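Local coordinates for angiopoietin-related protein 6 (Homo sapiens, PDB 6Y43) that probably acts as a secreted angiopoietin-like growth factor, its calcium-bearing fibrinogen-like globe being the likely site of partner recognition, at residues Gln88-Gly93 and Met215-Leu220; Ala109-Asp114 and Val198-Phe203; Tyr125-Gly130 and Asp138-His143. One frame throughout, in Å; residues are numbered along the deposited sequence. Where two conformers were deposited one is given.

Contact 1 of 3, residues Gln88-Gly93 and Met215-Leu220; sequences QLTSRG and MLIRPL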
loop_
_atom_site.group_PDB
_atom_site.type_symbol
_atom_site.label_atom_id
_atom_site.label_comp_id
_atom_site.label_asym_id
_atom_site.label_seq_id
_atom_site.Cartn_x
_atom_site.Cartn_y
_atom_site.Cartn_z
ATOM N N GLN A 88 -7.230 11.745 -0.579
ATOM C CA GLN A 88 -8.645 12.076 -0.471
ATOM C C GLN A 88 -9.357 11.161 0.513
ATOM O O GLN A 88 -10.168 11.621 1.329
ATOM C CB GLN A 88 -9.292 11.991 -1.852
ATOM C CG GLN A 88 -8.766 13.008 -2.843
ATOM C CD GLN A 88 -9.187 14.399 -2.492
ATOM O OE1 GLN A 88 -10.331 14.623 -2.089
ATOM N NE2 GLN A 88 -8.267 15.358 -2.636
ATOM N N LEU A 89 -9.065 9.865 0.459
ATOM C CA LEU A 89 -9.713 8.921 1.358
ATOM C C LEU A 89 -9.302 9.147 2.805
ATOM O O LEU A 89 -10.134 9.048 3.708
ATOM C CB LEU A 89 -9.373 7.490 0.953
ATOM C CG LEU A 89 -10.059 6.974 -0.298
ATOM C CD1 LEU A 89 -9.456 5.623 -0.641
ATOM C CD2 LEU A 89 -11.557 6.892 -0.054
ATOM N N THR A 90 -8.027 9.426 3.060
ATOM C CA THR A 90 -7.554 9.468 4.435
ATOM C C THR A 90 -7.627 10.867 5.023
ATOM O O THR A 90 -7.215 11.062 6.171
ATOM C CB THR A 90 -6.118 8.933 4.524
ATOM O OG1 THR A 90 -5.226 9.760 3.773
ATOM C CG2 THR A 90 -6.059 7.525 3.995
ATOM N N SER A 91 -8.105 11.839 4.240
ATOM C CA SER A 91 -8.387 13.201 4.677
ATOM C C SER A 91 -9.747 13.334 5.348
ATOM O O SER A 91 -10.168 14.454 5.657
ATOM C CB SER A 91 -8.332 14.161 3.481
ATOM O OG SER A 91 -9.562 14.144 2.767
ATOM N N ARG A 92 -10.438 12.221 5.576
ATOM C CA ARG A 92 -11.787 12.230 6.139
ATOM C C ARG A 92 -11.850 11.108 7.171
ATOM O O ARG A 92 -12.010 9.936 6.817
ATOM C CB ARG A 92 -12.837 12.053 5.051
ATOM N N GLY A 93 -11.720 11.469 8.446
ATOM C CA GLY A 93 -11.780 10.496 9.518
ATOM C C GLY A 93 -10.463 9.769 9.702
ATOM O O GLY A 93 -9.488 9.979 8.984
ATOM N N MET A 215 -1.173 -3.431 0.719
ATOM C CA MET A 215 -1.455 -2.397 1.695
ATOM C C MET A 215 -2.940 -2.090 1.615
ATOM O O MET A 215 -3.474 -1.879 0.515
ATOM C CB MET A 215 -0.641 -1.132 1.427
ATOM C CG MET A 215 0.848 -1.399 1.318
ATOM S SD MET A 215 1.835 0.069 0.923
ATOM C CE MET A 215 1.713 1.035 2.437
ATOM N N LEU A 216 -3.620 -2.108 2.760
ATOM C CA LEU A 216 -5.076 -1.964 2.760
ATOM C C LEU A 216 -5.480 -0.983 3.853
ATOM O O LEU A 216 -4.814 -0.877 4.876
ATOM C CB LEU A 216 -5.762 -3.316 2.971
ATOM C CG LEU A 216 -5.209 -4.508 2.156
ATOM C CD1 LEU A 216 -4.023 -5.133 2.823
ATOM C CD2 LEU A 216 -6.350 -5.455 2.033
ATOM N N ILE A 217 -6.583 -0.260 3.637
ATOM C CA ILE A 217 -7.074 0.659 4.653
ATOM C C ILE A 217 -8.564 0.455 4.913
ATOM O O ILE A 217 -9.315 -0.061 4.081
ATOM C CB ILE A 217 -6.784 2.128 4.274
ATOM C CG1 ILE A 217 -7.484 2.477 2.963
ATOM C CG2 ILE A 217 -5.293 2.349 4.215
ATOM C CD1 ILE A 217 -7.341 3.959 2.607
ATOM N N ARG A 218 -8.984 0.871 6.107
ATOM C CA ARG A 218 -10.343 0.751 6.591
ATOM C C ARG A 218 -10.566 1.874 7.581
ATOM O O ARG A 218 -9.638 2.216 8.333
ATOM C CB ARG A 218 -10.548 -0.612 7.257
ATOM C CG ARG A 218 -11.931 -0.924 7.804
ATOM C CD ARG A 218 -11.964 -2.386 8.246
ATOM N NE ARG A 218 -11.302 -2.650 9.534
ATOM C CZ ARG A 218 -11.263 -3.855 10.103
ATOM N NH1 ARG A 218 -11.829 -4.910 9.519
ATOM N NH2 ARG A 218 -10.637 -4.021 11.258
ATOM N N PRO A 219 -11.759 2.461 7.625
ATOM C CA PRO A 219 -12.026 3.454 8.673
ATOM C C PRO A 219 -11.772 2.865 10.052
ATOM O O PRO A 219 -12.042 1.688 10.320
ATOM C CB PRO A 219 -13.505 3.813 8.461
ATOM C CG PRO A 219 -13.806 3.415 7.041
ATOM C CD PRO A 219 -12.935 2.228 6.763
ATOM N N LEU A 220 -11.218 3.687 10.926
ATOM C CA LEU A 220 -10.907 3.284 12.290
ATOM C C LEU A 220 -11.954 3.892 13.202
ATOM O O LEU A 220 -11.960 5.102 13.426
ATOM C CB LEU A 220 -9.519 3.751 12.701
ATOM C CG LEU A 220 -9.030 3.334 14.079
ATOM C CD1 LEU A 220 -9.135 1.853 14.312
ATOM C CD2 LEU A 220 -7.590 3.824 14.213
#
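Ile217 meets both Leu89 and Thr90 with a single methyl, CD1 at the far end of its longer branch. The threonine is nearer, its CG2 lying 4.0 Å from Ile217 CD1, and the two side chains cross at about a right angle. From Leu89 it is one branch that takes part, CD1, at 4.2 Å from Ile217 CD1. The reach of the isoleucine follows from its torsions: CG1 is set between the backbone N and the carbonyl carbon (chi1 61°), the crowded position, and the chain then runs on fully extended (chi2 175°), carrying CD1 outward to the helix. Only 89 Å² is buried between the segments, and no hydrogen bond crosses. In the fibrinogen C-terminal globe this is where the last turn of helix 83-90 lies against strand 212-219, a member of the antiparallel sheet. Phe116 of strand 108-118, one strand removed in the sheet, touches both Thr90 and Ile217, and Leu97 of the intervening strand 95-102 also packs on the isoleucine. Thr90 presents its two branches to different surroundings. With chi1 at 63°, OG1 turns back to hydrogen-bond the carbonyl oxygen of Val86 in its own helix, while CG2 is left to face Ile217 CD1. Just beyond, Ser91 is the first residue to leave helical geometry, and its OG returns to Gln88 O at 3.0 Å, approaching from above the carbonyl plane.

Contact 2 of 3, residues Ala109-Asp114 and Val198-Phe203; sequences ARAHYD and VYWAEF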
loop_
_atom_site.group_PDB
_atom_site.type_symbol
_atom_site.label_atom_id
_atom_site.label_comp_id
_atom_site.label_asym_id
_atom_site.label_seq_id
_atom_site.Cartn_x
_atom_site.Cartn_y
_atom_site.Cartn_z
ATOM N N ALA A 109 2.340 -12.866 6.996
ATOM C CA ALA A 109 2.485 -12.009 8.162
ATOM C C ALA A 109 1.715 -10.716 7.935
ATOM O O ALA A 109 1.404 -10.340 6.798
ATOM C CB ALA A 109 3.964 -11.734 8.463
ATOM N N ARG A 110 1.398 -10.039 9.041
ATOM C CA ARG A 110 0.571 -8.848 8.989
ATOM C C ARG A 110 1.110 -7.759 9.899
ATOM O O ARG A 110 1.583 -8.039 11.002
ATOM C CB ARG A 110 -0.878 -9.177 9.393
ATOM C CG ARG A 110 -1.419 -10.398 8.709
ATOM C CD ARG A 110 -2.870 -10.634 9.103
ATOM N NE ARG A 110 -3.386 -11.896 8.579
ATOM C CZ ARG A 110 -4.554 -12.420 8.932
ATOM N NH1 ARG A 110 -5.319 -11.784 9.805
ATOM N NH2 ARG A 110 -4.954 -13.572 8.412
ATOM N N ALA A 111 0.991 -6.514 9.441
ATOM C CA ALA A 111 1.291 -5.334 10.240
ATOM C C ALA A 111 0.063 -4.432 10.237
ATOM O O ALA A 111 -0.637 -4.330 9.220
ATOM C CB ALA A 111 2.506 -4.583 9.714
ATOM N N HIS A 112 -0.232 -3.833 11.390
ATOM C CA HIS A 112 -1.342 -2.913 11.551
ATOM C C HIS A 112 -0.838 -1.591 12.112
ATOM O O HIS A 112 0.027 -1.578 12.996
ATOM C CB HIS A 112 -2.415 -3.452 12.519
ATOM C CG HIS A 112 -2.855 -4.851 12.248
ATOM N ND1 HIS A 112 -2.082 -5.952 12.551
ATOM C CD2 HIS A 112 -4.017 -5.335 11.749
ATOM C CE1 HIS A 112 -2.738 -7.052 12.217
ATOM N NE2 HIS A 112 -3.910 -6.705 11.722
ATOM N N TYR A 113 -1.391 -0.487 11.609
ATOM C CA TYR A 113 -1.142 0.848 12.147
ATOM C C TYR A 113 -2.477 1.519 12.424
ATOM O O TYR A 113 -3.314 1.656 11.524
ATOM C CB TYR A 113 -0.288 1.692 11.198
ATOM C CG TYR A 113 1.040 1.026 10.944
ATOM C CD1 TYR A 113 1.152 0.026 9.997
ATOM C CD2 TYR A 113 2.170 1.327 11.716
ATOM C CE1 TYR A 113 2.353 -0.629 9.794
ATOM C CE2 TYR A 113 3.377 0.669 11.506
ATOM C CZ TYR A 113 3.461 -0.308 10.559
ATOM O OH TYR A 113 4.650 -0.994 10.372
ATOM N N ASP A 114 -2.687 1.901 13.682
ATOM C CA ASP A 114 -3.934 2.523 14.116
ATOM C C ASP A 114 -3.820 4.016 13.852
ATOM O O ASP A 114 -3.535 4.823 14.727
ATOM C CB ASP A 114 -4.205 2.216 15.579
ATOM C CG ASP A 114 -4.604 0.765 15.801
ATOM O OD1 ASP A 114 -4.809 0.032 14.816
ATOM O OD2 ASP A 114 -4.731 0.355 16.967
ATOM N N VAL A 198 10.932 -6.439 -3.052
ATOM C CA VAL A 198 9.726 -6.154 -2.289
ATOM C C VAL A 198 9.933 -6.694 -0.883
ATOM O O VAL A 198 9.633 -7.864 -0.606
ATOM C CB VAL A 198 8.489 -6.791 -2.946
ATOM C CG1 VAL A 198 7.282 -6.560 -2.089
ATOM C CG2 VAL A 198 8.274 -6.279 -4.373
ATOM N N TYR A 199 10.480 -5.863 0.011
ATOM C CA TYR A 199 10.958 -6.368 1.290
ATOM C C TYR A 199 10.374 -5.656 2.497
ATOM O O TYR A 199 9.830 -4.556 2.436
ATOM C CB TYR A 199 12.494 -6.339 1.351
ATOM C CG TYR A 199 13.225 -5.004 1.560
ATOM C CD1 TYR A 199 13.243 -4.371 2.806
ATOM C CD2 TYR A 199 13.974 -4.446 0.542
ATOM C CE1 TYR A 199 13.975 -3.173 3.011
ATOM C CE2 TYR A 199 14.703 -3.259 0.733
ATOM C CZ TYR A 199 14.695 -2.633 1.966
ATOM O OH TYR A 199 15.441 -1.481 2.171
ATOM N N TRP A 200 10.476 -6.374 3.610
ATOM C CA TRP A 200 10.001 -5.952 4.920
ATOM C C TRP A 200 11.086 -6.415 5.886
ATOM O O TRP A 200 11.331 -7.618 6.026
ATOM C CB TRP A 200 8.646 -6.586 5.227
ATOM C CG TRP A 200 7.893 -6.009 6.370
ATOM C CD1 TRP A 200 7.882 -6.465 7.652
ATOM C CD2 TRP A 200 7.003 -4.876 6.339
ATOM N NE1 TRP A 200 7.051 -5.696 8.423
ATOM C CE2 TRP A 200 6.494 -4.716 7.650
ATOM C CE3 TRP A 200 6.593 -3.984 5.343
ATOM C CZ2 TRP A 200 5.602 -3.702 7.987
ATOM C CZ3 TRP A 200 5.706 -2.974 5.678
ATOM C CH2 TRP A 200 5.220 -2.838 6.995
ATOM N N ALA A 201 11.806 -5.466 6.480
ATOM C CA ALA A 201 13.018 -5.824 7.213
ATOM C C ALA A 201 12.765 -6.907 8.253
ATOM O O ALA A 201 13.588 -7.808 8.435
ATOM C CB ALA A 201 13.603 -4.596 7.902
ATOM N N GLU A 202 11.669 -6.804 8.992
ATOM C CA GLU A 202 11.430 -7.714 10.097
ATOM C C GLU A 202 10.672 -8.974 9.677
ATOM O O GLU A 202 10.306 -9.785 10.546
ATOM C CB GLU A 202 10.680 -6.975 11.214
ATOM C CG GLU A 202 11.249 -7.293 12.591
ATOM C CD GLU A 202 10.487 -6.639 13.725
ATOM O OE1 GLU A 202 10.376 -5.372 13.694
ATOM O OE2 GLU A 202 10.024 -7.416 14.628
ATOM N N PHE A 203 10.424 -9.162 8.368
ATOM C CA PHE A 203 9.813 -10.398 7.858
ATOM C C PHE A 203 10.558 -10.805 6.593
ATOM O O PHE A 203 10.187 -10.368 5.495
ATOM C CB PHE A 203 8.329 -10.241 7.589
ATOM C CG PHE A 203 7.662 -11.501 7.110
ATOM C CD1 PHE A 203 7.565 -12.615 7.935
ATOM C CD2 PHE A 203 7.115 -11.569 5.850
ATOM C CE1 PHE A 203 6.939 -13.763 7.483
ATOM C CE2 PHE A 203 6.473 -12.708 5.409
ATOM C CZ PHE A 203 6.399 -13.809 6.217
#
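The hydroxyl of Tyr113 is hydrogen-bonded to the carboxylate of Asp138 through OD1, and in that position it also packs on the indole of Trp200. Tyr113 OH stands 3.7 Å from Trp200 CZ2 and 3.9 Å from Trp200 CH2, meeting the six-membered part of the ring obliquely, tyrosine and tryptophan reaching toward each other from the strand and the loop. The same carbon, Trp200 CZ2, receives the methyl of Ala111, whose CB is also 3.7 Å away. The indole reaches the strand because its CG lies opposite the backbone N (chi1 -166°), and its NE1 is fixed by a hydrogen bond to the carbonyl oxygen of Gly137. Strand 108-118 here belongs to the antiparallel sheet of the fibrinogen-like globe, whereas residues 198-203 come from the long, loop-rich part of the chain between helix 162-166 and strand 212-219. That loop makes a type I beta turn from Trp200 to Phe203, closed by the backbone bond of Phe203 N to Trp200 O at 2.9 Å. The turn brings a second aromatic ring to the strand, nearer its beginning. Ala109 CB sits over the centre of the Phe203 ring, 3.7 Å from the centroid and only 9° off the ring normal, a well-centred CH-pi contact. An alanine in place of Phe203 removes the ring on which this methyl rests, and would probably leave a gap beside Ala109 and the turn less firmly held against the start of the strand. Arg110, between the two contacting alanines, points away from the loop and forms a salt bridge with Glu44.

Contact 3 of 3, residues Tyr125-Gly130 and Asp138-His143; sequences YRLRLG and DSLSWH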
loop_
_atom_site.group_PDB
_atom_site.type_symbol
_atom_site.label_atom_id
_atom_site.label_comp_id
_atom_site.label_asym_id
_atom_site.label_seq_id
_atom_site.Cartn_x
_atom_site.Cartn_y
_atom_site.Cartn_z
ATOM N N TYR A 125 2.986 14.563 0.055
ATOM C CA TYR A 125 2.300 13.345 0.473
ATOM C C TYR A 125 3.042 12.655 1.618
ATOM O O TYR A 125 3.100 11.426 1.707
ATOM C CB TYR A 125 2.116 12.405 -0.713
ATOM C CG TYR A 125 1.160 12.915 -1.790
ATOM C CD1 TYR A 125 -0.199 13.033 -1.545
ATOM C CD2 TYR A 125 1.634 13.261 -3.039
ATOM C CE1 TYR A 125 -1.072 13.484 -2.524
ATOM C CE2 TYR A 125 0.774 13.708 -4.042
ATOM C CZ TYR A 125 -0.579 13.800 -3.776
ATOM O OH TYR A 125 -1.445 14.263 -4.748
ATOM N N ARG A 126 3.554 13.467 2.540
ATOM C CA ARG A 126 4.209 12.968 3.739
ATOM C C ARG A 126 3.331 11.946 4.458
ATOM O O ARG A 126 2.140 12.160 4.657
ATOM C CB ARG A 126 4.510 14.138 4.681
ATOM C CG ARG A 126 5.734 14.937 4.327
ATOM C CD ARG A 126 6.096 15.998 5.401
ATOM N NE ARG A 126 7.267 16.701 4.899
ATOM C CZ ARG A 126 8.509 16.404 5.233
ATOM N NH1 ARG A 126 8.758 15.457 6.141
ATOM N NH2 ARG A 126 9.507 17.082 4.683
ATOM N N LEU A 127 3.958 10.863 4.890
ATOM C CA LEU A 127 3.275 9.791 5.597
ATOM C C LEU A 127 3.040 10.129 7.067
ATOM O O LEU A 127 3.907 10.710 7.728
ATOM C CB LEU A 127 4.105 8.516 5.514
ATOM C CG LEU A 127 3.609 7.224 6.169
ATOM C CD1 LEU A 127 2.314 6.729 5.516
ATOM C CD2 LEU A 127 4.716 6.202 6.071
ATOM N N ARG A 128 1.839 9.784 7.563
ATOM C CA ARG A 128 1.529 9.799 9.000
ATOM C C ARG A 128 0.978 8.422 9.378
ATOM O O ARG A 128 0.153 7.908 8.666
ATOM C CB ARG A 128 0.501 10.885 9.313
ATOM C CG ARG A 128 1.016 12.304 9.489
ATOM C CD ARG A 128 1.094 12.934 8.121
ATOM N NE ARG A 128 1.583 14.301 8.141
ATOM C CZ ARG A 128 2.861 14.653 8.266
ATOM N NH1 ARG A 128 3.803 13.717 8.391
ATOM N NH2 ARG A 128 3.207 15.940 8.264
ATOM N N LEU A 129 1.427 7.794 10.451
ATOM C CA LEU A 129 1.025 6.416 10.798
ATOM C C LEU A 129 0.322 6.481 12.152
ATOM O O LEU A 129 0.353 7.562 12.809
ATOM C CB LEU A 129 2.281 5.574 10.835
ATOM C CG LEU A 129 2.803 5.153 9.474
ATOM C CD1 LEU A 129 4.058 4.360 9.655
ATOM C CD2 LEU A 129 1.638 4.352 8.836
ATOM N N GLY A 130 -0.318 5.417 12.640
ATOM C CA GLY A 130 -0.459 5.416 14.076
ATOM C C GLY A 130 0.244 4.323 14.837
ATOM O O GLY A 130 1.232 3.721 14.351
ATOM N N ASP A 138 7.547 -4.124 12.834
ATOM C CA ASP A 138 7.211 -2.740 12.492
ATOM C C ASP A 138 8.279 -2.169 11.563
ATOM O O ASP A 138 9.156 -1.399 11.961
ATOM C CB ASP A 138 7.044 -1.892 13.744
ATOM C CG ASP A 138 6.569 -0.476 13.436
ATOM O OD1 ASP A 138 6.330 -0.155 12.241
ATOM O OD2 ASP A 138 6.442 0.301 14.401
ATOM N N SER A 139 8.170 -2.523 10.280
ATOM C CA SER A 139 9.137 -2.081 9.292
ATOM C C SER A 139 8.629 -0.916 8.441
ATOM O O SER A 139 9.260 -0.582 7.440
ATOM C CB SER A 139 9.564 -3.248 8.410
ATOM O OG SER A 139 10.230 -4.250 9.176
ATOM N N LEU A 140 7.545 -0.259 8.858
ATOM C CA LEU A 140 7.136 1.003 8.258
ATOM C C LEU A 140 7.324 2.213 9.174
ATOM O O LEU A 140 7.304 3.341 8.686
ATOM C CB LEU A 140 5.664 0.951 7.826
ATOM C CG LEU A 140 5.192 1.939 6.770
ATOM C CD1 LEU A 140 5.881 1.852 5.420
ATOM C CD2 LEU A 140 3.665 1.772 6.614
ATOM N N SER A 141 7.536 2.023 10.471
ATOM C CA SER A 141 7.584 3.174 11.365
ATOM C C SER A 141 8.760 4.078 11.041
ATOM O O SER A 141 8.667 5.293 11.228
ATOM C CB SER A 141 7.637 2.701 12.819
ATOM O OG SER A 141 6.320 2.599 13.337
ATOM N N TRP A 142 9.861 3.513 10.522
ATOM C CA TRP A 142 11.004 4.363 10.167
ATOM C C TRP A 142 10.675 5.345 9.060
ATOM O O TRP A 142 11.435 6.303 8.838
ATOM C CB TRP A 142 12.169 3.501 9.725
ATOM C CG TRP A 142 13.544 4.115 9.964
ATOM C CD1 TRP A 142 13.958 4.778 11.075
ATOM C CD2 TRP A 142 14.659 4.064 9.080
ATOM N NE1 TRP A 142 15.283 5.165 10.938
ATOM C CE2 TRP A 142 15.731 4.726 9.718
ATOM C CE3 TRP A 142 14.860 3.538 7.796
ATOM C CZ2 TRP A 142 16.959 4.877 9.118
ATOM C CZ3 TRP A 142 16.106 3.688 7.204
ATOM C CH2 TRP A 142 17.128 4.354 7.858
ATOM N N HIS A 143 9.569 5.140 8.358
ATOM C CA HIS A 143 9.175 5.988 7.254
ATOM C C HIS A 143 8.157 7.036 7.654
ATOM O O HIS A 143 7.760 7.858 6.822
ATOM C CB HIS A 143 8.623 5.101 6.156
ATOM C CG HIS A 143 9.648 4.150 5.641
ATOM N ND1 HIS A 143 10.576 4.519 4.695
ATOM C CD2 HIS A 143 9.968 2.888 6.006
ATOM C CE1 HIS A 143 11.374 3.497 4.441
ATOM N NE2 HIS A 143 11.027 2.493 5.222
HETATM O O HOH W 1 4.294 4.345 14.164
#
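Leu129 and Leu140 cross at about a right angle, both methyls of Leu129 meeting the CG and CD2 side of Leu140. Leu129 CD1 comes to 3.9 Å from Leu140 CG, and the second branches also meet, with 4.0 Å between Leu129 CD2 and Leu140 CD2. Leu129 CD1 reaches past the side chain as well, to lie 3.5 Å from Leu140 O. That carbonyl already accepts the backbone bond from His143 N, at 2.9 Å, in the 3-10 turn of residues 141-143. Two residues earlier on strand 127-133, Leu127 points the same way. With chi1 at -179° its side chain extends away from the backbone N, which sends CD2 to the end of the turn, 3.5 Å from His143 O, with His143 CB and Leu140 CG a little farther off. Strand 127-133 thus turns alternate leucines onto the loop that follows it, and Leu97 of the same sheet adds to this core by touching both Leu129 and Leu140. Arg128, between them, points away and forms salt bridges with Glu119 and Asp145. The imidazole of His143 turns off from the leucines to other partners: ND1 is hydrogen-bonded to Trp171 O and NE2 to the backbone N of His177. At the border a water donates to Gly130 O at 3.1 Å; its link to Ser141 OG rests on one of two conformers and is tentative. No direct hydrogen bond crosses, so the segments are joined mainly by methyl packing, while the two partners of His143, one acceptor and one donor, would favour a neutral ring protonated on ND1.

In the fold
The three contacts are nested along the chain: contact 3 lies within the loop closed by contact 2, and contact 2 within that closed by contact 1. All reach the same antiparallel sheet of the fibrinogen-like globe, contacts 2 and 3 through its adjacent strands 108-118 and 127-133, contact 1 through strand 212-219. The centres of contacts 2 and 3 are about 11 Å apart, and their loops are joined where Glu202 N meets Ser139 OG. The centre of contact 1 lies about 14 Å from that of contact 3 and about 18 Å from that of contact 2, which it touches through Leu220 and Asp114. One sheet thus supports a helix and loops of the region that also holds calcium.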